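Local coordinates for 6-pyruvoyl tetrahydrobiopterin synthase (PDB 3LX3), which is a zinc-binding member of the 6-pyruvoyl tetrahydropterin synthase family, assembled from six copies of a chain that folds helices against an antiparallel sheet, at residues E163-E168 with K173-R178; Q126-H131 with G138-N143. All coordinates share one frame; numbering follows the deposited sequence. Where two conformers were deposited one is given.

How the contacts relate
Helix 134-149 links the contacts: it forms one side of contact 2, joined to the end of strand 124-127, and lies on contact 1, the terminal hairpin of the main sheet. Contact 2 comes first along the chain, and their centres lie about 12 Å apart. They touch where the helix lies on the hairpin: Val-166 CG2 packs 3.6 Å from Gly-138 CA, and Arg-178 NH2 probably hydrogen-bonds Asn-143 OD1 at 2.9 Å. Contact 1 supplies Glu-168 to both the zinc site and the pocket of 2-amino-1,5-dihydropteridine-4,6-dione. Contact 2 stands further back, the side chain of Ile-129 being about 10 Å from that ligand and about 12 Å from the zinc ion.

Contact 1 (E163-E168 with K173-R178); sequences EVTVSE and KATVHR. With XTN (2-amino-1,5-dihydropteridine-4,6-dione), chain C.
Strands 163-167 and 173-178 run antiparallel, their axes 4.6 Å apart and their directions at 162°, with paired backbone hydrogen bonds at Val-164/Val-176 and Val-166/Ala-174. The non-hydrogen-bonded pairs that alternate with these, such as Thr-165/Thr-175, bring their CA atoms closer and their side chains onto one face together. There the hydroxyls of the two threonines meet, Thr-165 OG1 lying 2.7 Å from Thr-175 OG1 in a hydrogen bond that either could donate. In each threonine OG1 stands beside its own backbone N (chi1 -60°), which turns the two hydroxyls toward one another across the ladder. The methyls point along the strands instead: Thr-175 CG2 lies 3.4 Å from Glu-163 CG, and Thr-165 CG2 packs 3.8 Å from Lys-173 CB. Threonine suits this partly exposed face, since its branched carbon fits an extended chain while it offers both a methyl and a hydroxyl. The carboxylate of Glu-163 finds its partners in Tyr-161 and Arg-57. The other face carries Val-164, Val-166, Ala-174 and Val-176, small apolar residues buried beneath helix 134-149. Past the strand the chain turns at Glu-168, a zinc ligand with His-36, His-48 and His-50; its OE2 also accepts a weak hydrogen bond from N5 of 2-amino-1,5-dihydropteridine-4,6-dione at 3.4 Å. Residues 173-175 pair with a strand of the second subunit, continuing the sheet across the interface. This is the closing beta hairpin of the tunnelling fold (T-fold), whose sheets join between subunits, and it contributes Glu-168 to the metal and ligand site.

Contact 2 (Q126-H131 with G138-N143); sequences QIPIKH and GLYILN
Tyr-140 dominates this contact, its side chain crossing those of Ile-127 and Pro-128 at about right angles as it extends from helix 134-149 to the end of strand 124-127. Ile-127 CG2 sits over the centre of one ring face, 3.7 Å from the centroid and only 12° off the normal, a CH-pi contact in which a methyl is pressed against the pi cloud. With chi1 at -52°, this methyl lies trans to the Ile-127 backbone N. The second branch follows the ring outward: CD1 comes 3.9 Å from Tyr-140 CE2 and 4.0 Å from Tyr-140 OH. A branched isoleucine thus suits the place twice over, being at home in a strand and having two arms to spread over one flat surface.

Pro-128 approaches obliquely by its own ring, CD lying 3.7 Å from Tyr-140 CE1, with CG close behind. At the root of the tyrosine, Ile-129 CG2 lies 4.1 Å from Tyr-140 CB. Tyr-140 reaches this row because its ring carbon CG is turned opposite the backbone N (chi1 170°), sending the ring outward from the helix. No hydrogen bond joins the two segments; the contact is apolar.

Pro-128 is the centre of an inverse gamma turn, closed by Ile-129 N bonding to Ile-127 O at 2.8 Å. The turn lets three consecutive residues meet one aromatic side chain. Ile-127 is meanwhile held by backbone bonds to Leu-91 and Met-93, and Lys-130 N is bonded to Glu-136 OE1 near the start of the helix. Elsewhere on the helix, Ile-141 and Leu-142 pack on strand 161-167. The arrangement is a strand-to-helix connection that begins with an inverse gamma turn, joining the small parallel pair 89-92/124-127 to a helix that covers the main antiparallel sheet of the T-fold.

Contact 1 (E163-E168 with K173-R178)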
loop_
_atom_site.group_PDB
_atom_site.type_symbol
_atom_site.label_atom_id
_atom_site.label_comp_id
_atom_site.label_asym_id
_atom_site.label_seq_id
_atom_site.Cartn_x
_atom_site.Cartn_y
_atom_site.Cartn_z
ATOM N N GLU A 163 -2.581 -12.366 -19.393
ATOM C CA GLU A 163 -3.386 -12.582 -18.181
ATOM C C GLU A 163 -3.826 -11.248 -17.598
ATOM O O GLU A 163 -3.025 -10.336 -17.391
ATOM C CB GLU A 163 -2.557 -13.353 -17.157
ATOM C CG GLU A 163 -3.193 -13.529 -15.792
ATOM C CD GLU A 163 -2.170 -13.960 -14.746
ATOM O OE1 GLU A 163 -1.720 -15.119 -14.820
ATOM O OE2 GLU A 163 -1.901 -13.161 -13.843
ATOM N N VAL A 164 -5.124 -11.123 -17.356
ATOM C CA VAL A 164 -5.716 -9.956 -16.747
ATOM C C VAL A 164 -6.283 -10.274 -15.371
ATOM O O VAL A 164 -6.925 -11.316 -15.173
ATOM C CB VAL A 164 -6.859 -9.406 -17.664
ATOM C CG1 VAL A 164 -7.860 -8.558 -16.952
ATOM C CG2 VAL A 164 -6.236 -8.675 -18.890
ATOM N N THR A 165 -6.030 -9.363 -14.429
ATOM C CA THR A 165 -6.652 -9.368 -13.110
ATOM C C THR A 165 -7.521 -8.131 -13.027
ATOM O O THR A 165 -7.065 -7.030 -13.272
ATOM C CB THR A 165 -5.609 -9.400 -11.982
ATOM O OG1 THR A 165 -4.816 -10.595 -12.132
ATOM C CG2 THR A 165 -6.307 -9.385 -10.633
ATOM N N VAL A 166 -8.793 -8.329 -12.682
ATOM C CA VAL A 166 -9.734 -7.220 -12.413
ATOM C C VAL A 166 -10.166 -7.329 -10.963
ATOM O O VAL A 166 -10.474 -8.406 -10.429
ATOM C CB VAL A 166 -10.957 -7.295 -13.334
ATOM C CG1 VAL A 166 -12.004 -6.211 -12.905
ATOM C CG2 VAL A 166 -10.566 -7.133 -14.793
ATOM N N SER A 167 -10.192 -6.187 -10.289
ATOM C CA SER A 167 -10.789 -6.127 -8.948
ATOM C C SER A 167 -11.947 -5.155 -8.894
ATOM O O SER A 167 -11.841 -4.073 -9.469
ATOM C CB SER A 167 -9.727 -5.763 -7.958
ATOM O OG SER A 167 -9.197 -4.493 -8.121
ATOM N N GLU A 168 -13.064 -5.524 -8.244
ATOM C CA GLU A 168 -14.122 -4.602 -7.911
ATOM C C GLU A 168 -13.608 -3.712 -6.787
ATOM O O GLU A 168 -13.908 -2.557 -6.760
ATOM C CB GLU A 168 -15.368 -5.291 -7.302
ATOM C CG GLU A 168 -16.490 -5.749 -8.191
ATOM C CD GLU A 168 -17.627 -6.362 -7.339
ATOM O OE1 GLU A 168 -17.403 -6.549 -6.119
ATOM O OE2 GLU A 168 -18.742 -6.599 -7.850
ATOM N N LYS A 173 -10.490 -10.112 -6.228
ATOM C CA LYS A 173 -9.977 -10.019 -7.591
ATOM C C LYS A 173 -10.257 -11.309 -8.339
ATOM O O LYS A 173 -10.319 -12.411 -7.753
ATOM C CB LYS A 173 -8.457 -9.829 -7.552
ATOM C CG LYS A 173 -7.998 -8.678 -6.681
ATOM C CD LYS A 173 -6.505 -8.499 -6.822
ATOM C CE LYS A 173 -6.068 -7.324 -5.950
ATOM N NZ LYS A 173 -4.653 -6.992 -6.149
ATOM N N ALA A 174 -10.431 -11.181 -9.650
ATOM C CA ALA A 174 -10.535 -12.313 -10.545
ATOM C C ALA A 174 -9.498 -12.190 -11.636
ATOM O O ALA A 174 -9.293 -11.134 -12.201
ATOM C CB ALA A 174 -11.935 -12.387 -11.189
ATOM N N THR A 175 -8.865 -13.327 -11.940
ATOM C CA THR A 175 -7.787 -13.426 -12.922
ATOM C C THR A 175 -8.092 -14.470 -13.996
ATOM O O THR A 175 -8.459 -15.644 -13.701
ATOM C CB THR A 175 -6.471 -13.803 -12.230
ATOM O OG1 THR A 175 -6.180 -12.771 -11.291
ATOM C CG2 THR A 175 -5.331 -13.902 -13.221
ATOM N N VAL A 176 -7.957 -14.054 -15.266
ATOM C CA VAL A 176 -8.210 -14.893 -16.427
ATOM C C VAL A 176 -7.021 -14.787 -17.381
ATOM O O VAL A 176 -6.317 -13.777 -17.396
ATOM C CB VAL A 176 -9.548 -14.510 -17.129
ATOM C CG1 VAL A 176 -10.735 -14.801 -16.196
ATOM C CG2 VAL A 176 -9.521 -13.069 -17.580
ATOM N N HIS A 177 -6.800 -15.833 -18.171
ATOM C CA HIS A 177 -5.659 -15.858 -19.099
ATOM C C HIS A 177 -5.990 -16.544 -20.396
ATOM O O HIS A 177 -7.008 -17.263 -20.518
ATOM C CB HIS A 177 -4.441 -16.553 -18.460
ATOM C CG HIS A 177 -4.610 -18.011 -18.258
ATOM N ND1 HIS A 177 -4.914 -18.564 -17.031
ATOM C CD2 HIS A 177 -4.512 -19.042 -19.130
ATOM C CE1 HIS A 177 -4.996 -19.882 -17.163
ATOM N NE2 HIS A 177 -4.756 -20.197 -18.425
ATOM N N ARG A 178 -5.113 -16.282 -21.364
ATOM C CA ARG A 178 -5.118 -16.950 -22.645
ATOM C C ARG A 178 -3.684 -17.275 -23.023
ATOM O O ARG A 178 -2.776 -16.460 -22.949
ATOM C CB ARG A 178 -5.775 -16.087 -23.704
ATOM C CG ARG A 178 -6.153 -16.863 -24.958
ATOM C CD ARG A 178 -6.585 -15.936 -26.085
ATOM N NE ARG A 178 -7.785 -15.159 -25.758
ATOM C CZ ARG A 178 -8.292 -14.203 -26.542
ATOM N NH1 ARG A 178 -7.713 -13.884 -27.682
ATOM N NH2 ARG A 178 -9.371 -13.562 -26.154
HETATM N N1 XTN C . -18.424 -13.111 -6.241
HETATM C C2 XTN C . -17.698 -13.324 -7.357
HETATM N N2 XTN C . -17.100 -14.510 -7.573
HETATM N N3 XTN C . -17.603 -12.320 -8.354
HETATM C C4 XTN C . -18.155 -11.107 -8.193
HETATM O O4 XTN C . -18.000 -10.247 -9.094
HETATM N N5 XTN C . -19.474 -9.703 -6.759
HETATM C C6 XTN C . -20.197 -9.527 -5.614
HETATM O O6 XTN C . -20.747 -8.443 -5.404
HETATM C C7 XTN C . -20.325 -10.599 -4.679
HETATM N N8 XTN C . -19.713 -11.755 -4.948
HETATM C C4A XTN C . -18.865 -10.900 -7.008
HETATM C C8A XTN C . -18.990 -11.915 -6.059
#

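Contact 2 (Q126-H131 with G138-N143)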
loop_
_atom_site.group_PDB
_atom_site.type_symbol
_atom_site.label_atom_id
_atom_site.label_comp_id
_atom_site.label_asym_id
_atom_site.label_seq_id
_atom_site.Cartn_x
_atom_site.Cartn_y
_atom_site.Cartn_z
ATOM N N GLN A 126 -22.461 -0.810 -23.126
ATOM C CA GLN A 126 -23.052 -2.099 -23.418
ATOM C C GLN A 126 -21.920 -3.078 -23.697
ATOM O O GLN A 126 -21.185 -2.959 -24.705
ATOM C CB GLN A 126 -23.999 -2.060 -24.624
ATOM C CG GLN A 126 -25.369 -1.532 -24.302
ATOM C CD GLN A 126 -26.350 -1.938 -25.355
ATOM O OE1 GLN A 126 -26.231 -1.505 -26.501
ATOM N NE2 GLN A 126 -27.300 -2.799 -24.994
ATOM N N ILE A 127 -21.778 -4.047 -22.807
ATOM C CA ILE A 127 -20.684 -5.011 -22.835
ATOM C C ILE A 127 -21.241 -6.416 -23.094
ATOM O O ILE A 127 -22.261 -6.785 -22.498
ATOM C CB ILE A 127 -19.962 -4.999 -21.424
ATOM C CG1 ILE A 127 -19.553 -3.570 -21.001
ATOM C CG2 ILE A 127 -18.793 -5.989 -21.441
ATOM C CD1 ILE A 127 -18.621 -2.955 -22.041
ATOM N N PRO A 128 -20.616 -7.204 -24.001
ATOM C CA PRO A 128 -21.138 -8.524 -24.402
ATOM C C PRO A 128 -20.854 -9.616 -23.366
ATOM O O PRO A 128 -20.123 -10.597 -23.605
ATOM C CB PRO A 128 -20.450 -8.763 -25.741
ATOM C CG PRO A 128 -19.157 -8.023 -25.628
ATOM C CD PRO A 128 -19.519 -6.761 -24.883
ATOM N N ILE A 129 -21.487 -9.415 -22.212
ATOM C CA ILE A 129 -21.401 -10.315 -21.082
ATOM C C ILE A 129 -22.804 -10.602 -20.549
ATOM O O ILE A 129 -23.739 -9.849 -20.789
ATOM C CB ILE A 129 -20.490 -9.746 -19.980
ATOM C CG1 ILE A 129 -21.027 -8.460 -19.414
ATOM C CG2 ILE A 129 -19.050 -9.595 -20.549
ATOM C CD1 ILE A 129 -20.135 -7.798 -18.288
ATOM N N LYS A 130 -22.933 -11.694 -19.801
ATOM C CA LYS A 130 -24.199 -12.092 -19.218
ATOM C C LYS A 130 -24.433 -11.479 -17.825
ATOM O O LYS A 130 -25.577 -11.199 -17.447
ATOM C CB LYS A 130 -24.288 -13.616 -19.146
ATOM C CG LYS A 130 -24.203 -14.316 -20.514
ATOM C CD LYS A 130 -24.070 -15.812 -20.354
ATOM C CE LYS A 130 -25.196 -16.407 -19.506
ATOM N NZ LYS A 130 -26.574 -15.932 -19.869
ATOM N N HIS A 131 -23.348 -11.279 -17.069
ATOM C CA HIS A 131 -23.408 -10.718 -15.699
ATOM C C HIS A 131 -22.282 -9.746 -15.573
ATOM O O HIS A 131 -21.179 -10.017 -16.076
ATOM C CB HIS A 131 -23.217 -11.796 -14.625
ATOM C CG HIS A 131 -24.018 -13.042 -14.881
ATOM N ND1 HIS A 131 -23.507 -14.076 -15.615
ATOM C CD2 HIS A 131 -25.280 -13.392 -14.537
ATOM C CE1 HIS A 131 -24.412 -15.045 -15.680
ATOM N NE2 HIS A 131 -25.508 -14.650 -15.058
ATOM N N GLY A 138 -13.464 -9.389 -16.458
ATOM C CA GLY A 138 -12.091 -9.738 -16.768
ATOM C C GLY A 138 -11.923 -10.436 -18.119
ATOM O O GLY A 138 -11.006 -10.126 -18.888
ATOM N N LEU A 139 -12.776 -11.404 -18.434
ATOM C CA LEU A 139 -12.733 -12.054 -19.739
ATOM C C LEU A 139 -12.879 -11.053 -20.887
ATOM O O LEU A 139 -12.170 -11.132 -21.875
ATOM C CB LEU A 139 -13.796 -13.175 -19.879
ATOM C CG LEU A 139 -13.627 -14.518 -19.191
ATOM C CD1 LEU A 139 -14.878 -15.363 -19.515
ATOM C CD2 LEU A 139 -12.357 -15.262 -19.664
ATOM N N TYR A 140 -13.825 -10.121 -20.738
ATOM C CA TYR A 140 -14.067 -9.110 -21.740
ATOM C C TYR A 140 -12.802 -8.255 -21.926
ATOM O O TYR A 140 -12.371 -7.995 -23.057
ATOM C CB TYR A 140 -15.261 -8.223 -21.325
ATOM C CG TYR A 140 -15.387 -7.032 -22.212
ATOM C CD1 TYR A 140 -15.869 -7.163 -23.494
ATOM C CD2 TYR A 140 -15.008 -5.769 -21.761
ATOM C CE1 TYR A 140 -15.976 -6.076 -24.328
ATOM C CE2 TYR A 140 -15.110 -4.676 -22.596
ATOM C CZ TYR A 140 -15.602 -4.837 -23.867
ATOM O OH TYR A 140 -15.697 -3.749 -24.711
ATOM N N ILE A 141 -12.218 -7.826 -20.806
ATOM C CA ILE A 141 -11.034 -6.947 -20.871
ATOM C C ILE A 141 -9.861 -7.667 -21.500
ATOM O O ILE A 141 -9.122 -7.070 -22.310
ATOM C CB ILE A 141 -10.690 -6.382 -19.508
ATOM C CG1 ILE A 141 -11.771 -5.388 -19.101
ATOM C CG2 ILE A 141 -9.293 -5.721 -19.494
ATOM C CD1 ILE A 141 -11.570 -4.751 -17.786
ATOM N N LEU A 142 -9.662 -8.919 -21.135
ATOM C CA LEU A 142 -8.583 -9.699 -21.736
ATOM C C LEU A 142 -8.715 -9.745 -23.261
ATOM O O LEU A 142 -7.747 -9.527 -23.998
ATOM C CB LEU A 142 -8.573 -11.134 -21.186
ATOM C CG LEU A 142 -7.558 -12.119 -21.776
ATOM C CD1 LEU A 142 -6.144 -11.608 -21.539
ATOM C CD2 LEU A 142 -7.770 -13.491 -21.147
ATOM N N ASN A 143 -9.921 -10.062 -23.742
ATOM C CA ASN A 143 -10.148 -10.110 -25.175
ATOM C C ASN A 143 -9.888 -8.748 -25.833
ATOM O O ASN A 143 -9.225 -8.657 -26.875
ATOM C CB ASN A 143 -11.573 -10.566 -25.475
ATOM C CG ASN A 143 -11.795 -10.817 -26.943
ATOM O OD1 ASN A 143 -11.238 -11.749 -27.504
ATOM N ND2 ASN A 143 -12.613 -9.983 -27.573
#